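Local coordinates for protein leucine aminopeptidase (Parabacteroides distasonis, PDB 3TC8) that is probably a zinc-dependent exopeptidase of peptidase family M28, with aminopeptidase or glutaminyl-peptide cyclotransferase activity, at residues A[136-141]-A[304-309]. Numbering follows the deposited sequence.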
# COMPACT_ATOMS: atom_id res chain seq x y z
N LEU A 136 6.71 -6.84 -0.81
CA LEU A 136 7.19 -8.19 -0.83
C LEU A 136 8.67 -8.24 -1.15
O LEU A 136 9.40 -8.99 -0.51
CB LEU A 136 6.42 -9.09 -1.82
CG LEU A 136 4.99 -9.47 -1.38
CD1 LEU A 136 4.27 -10.08 -2.60
CD2 LEU A 136 5.03 -10.50 -0.22
N GLU A 137 9.12 -7.46 -2.11
CA GLU A 137 10.54 -7.44 -2.43
C GLU A 137 11.37 -6.85 -1.30
O GLU A 137 12.45 -7.35 -0.97
CB GLU A 137 10.75 -6.73 -3.75
CG GLU A 137 12.21 -6.53 -4.13
CD GLU A 137 13.04 -7.80 -4.21
OE1 GLU A 137 12.46 -8.91 -4.32
OE2 GLU A 137 14.30 -7.70 -4.22
N ILE A 138 10.88 -5.80 -0.65
CA ILE A 138 11.52 -5.23 0.54
C ILE A 138 11.63 -6.28 1.63
O ILE A 138 12.68 -6.49 2.23
CB ILE A 138 10.77 -3.97 0.99
CG1 ILE A 138 11.04 -2.81 0.03
CG2 ILE A 138 11.13 -3.58 2.45
CD1 ILE A 138 10.04 -1.71 0.09
N ALA A 139 10.53 -7.02 1.87
CA ALA A 139 10.50 -8.02 2.88
C ALA A 139 11.46 -9.18 2.55
O ALA A 139 12.10 -9.75 3.44
CB ALA A 139 9.05 -8.54 3.05
N ARG A 140 11.58 -9.52 1.26
CA ARG A 140 12.52 -10.53 0.85
C ARG A 140 13.94 -10.14 1.22
O ARG A 140 14.74 -10.93 1.73
CB ARG A 140 12.41 -10.80 -0.66
CG ARG A 140 13.22 -12.00 -1.11
CD ARG A 140 13.01 -12.34 -2.58
NE ARG A 140 13.64 -11.36 -3.47
CZ ARG A 140 14.81 -11.51 -4.06
NH1 ARG A 140 15.53 -12.62 -3.97
NH2 ARG A 140 15.24 -10.52 -4.78
N GLN A 141 14.28 -8.87 1.01
CA GLN A 141 15.59 -8.36 1.38
C GLN A 141 15.79 -8.32 2.90
O GLN A 141 16.86 -8.69 3.39
CB GLN A 141 15.81 -7.00 0.79
CG GLN A 141 15.85 -6.96 -0.75
CD GLN A 141 16.86 -7.86 -1.36
OE1 GLN A 141 17.97 -8.04 -0.81
NE2 GLN A 141 16.52 -8.46 -2.51
N GLU A 304 16.77 2.25 1.73
CA GLU A 304 17.77 3.23 2.22
C GLU A 304 17.37 3.84 3.55
O GLU A 304 18.20 3.98 4.44
CB GLU A 304 18.01 4.29 1.17
CG GLU A 304 19.12 5.31 1.54
CD GLU A 304 20.53 4.72 1.47
OE1 GLU A 304 20.75 3.74 0.73
OE2 GLU A 304 21.45 5.28 2.11
N VAL A 305 16.10 4.19 3.70
CA VAL A 305 15.60 4.82 4.87
C VAL A 305 15.59 3.87 6.08
O VAL A 305 16.04 4.21 7.20
CB VAL A 305 14.21 5.38 4.53
CG1 VAL A 305 13.49 5.84 5.80
CG2 VAL A 305 14.37 6.50 3.52
N ILE A 306 15.06 2.65 5.89
CA ILE A 306 14.92 1.76 7.02
C ILE A 306 16.25 1.15 7.46
O ILE A 306 16.40 0.81 8.62
CB ILE A 306 13.83 0.68 6.82
CG1 ILE A 306 14.25 -0.37 5.76
CG2 ILE A 306 12.48 1.33 6.48
CD1 ILE A 306 13.25 -1.47 5.51
N TYR A 307 17.19 0.98 6.53
CA TYR A 307 18.50 0.46 6.88
C TYR A 307 19.47 1.55 7.28
O TYR A 307 20.45 1.22 7.97
CB TYR A 307 19.12 -0.27 5.69
CG TYR A 307 18.61 -1.68 5.50
CD1 TYR A 307 17.39 -1.95 4.87
CD2 TYR A 307 19.33 -2.75 5.96
CE1 TYR A 307 16.95 -3.25 4.68
CE2 TYR A 307 18.88 -4.07 5.80
CZ TYR A 307 17.67 -4.33 5.18
OH TYR A 307 17.19 -5.59 4.94
N ASN A 308 19.30 2.77 6.79
CA ASN A 308 20.43 3.67 6.74
C ASN A 308 20.08 5.15 6.87
O ASN A 308 20.92 5.98 6.53
CB ASN A 308 21.21 3.44 5.44
CG ASN A 308 22.62 3.97 5.47
OD1 ASN A 308 23.31 3.89 6.50
ND2 ASN A 308 23.08 4.42 4.33
N ARG A 309 18.92 5.49 7.43
CA ARG A 309 18.62 6.87 7.86
C ARG A 309 18.00 6.84 9.23
O ARG A 309 17.94 5.78 9.84
CB ARG A 309 17.72 7.59 6.87
CG ARG A 309 18.32 7.86 5.53
CD ARG A 309 19.47 8.90 5.61
NE ARG A 309 19.94 9.25 4.28
CZ ARG A 309 20.63 8.46 3.47
NH1 ARG A 309 21.06 7.30 3.90
NH2 ARG A 309 20.93 8.87 2.22
OXT ARG A 309 17.67 7.91 9.79
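Ile138 and Gln141, one turn apart on helix 125-144, lie opposite Ile306 and Tyr307 near the end of the C-terminal helix 292-308. The backbones stay well separated, with CA of Ile138 10.1 Å from CA of Ile306 and CA of Gln141 10.8 Å from CA of Tyr307, so contact is made by side-chain ends. Ile306 reaches over with its CD1, which meets the CG2 branch of Ile138 at 4.3 Å, a light apolar touch. Beside it, Tyr307 has CG anti to its own carbonyl carbon (chi1 -80°), and the ring extends to bring OH 3.5 Å from Gln141 O. That is too long to count as a bond; the hydroxyl instead hydrogen-bonds Lys145 O, just beyond the same helix. Gln141 starts toward Tyr307, but its amide end bends back along its own helix, NE2 bonding Glu137 OE2 at 2.9 Å from above the carboxylate plane. Arg140 grips that carboxylate side-on, NE to OE1 at 2.8 Å and NH2 to OE2; Ser26 and Asn23 bond it too. Pro20 touches both Gln141 and Tyr307. With Glu137, Arg140 and the Gln141 amide thus engaged, the segments touch slightly, through one isoleucine pair and a tyrosine hydroxyl against a backbone carbonyl, away from the zinc site.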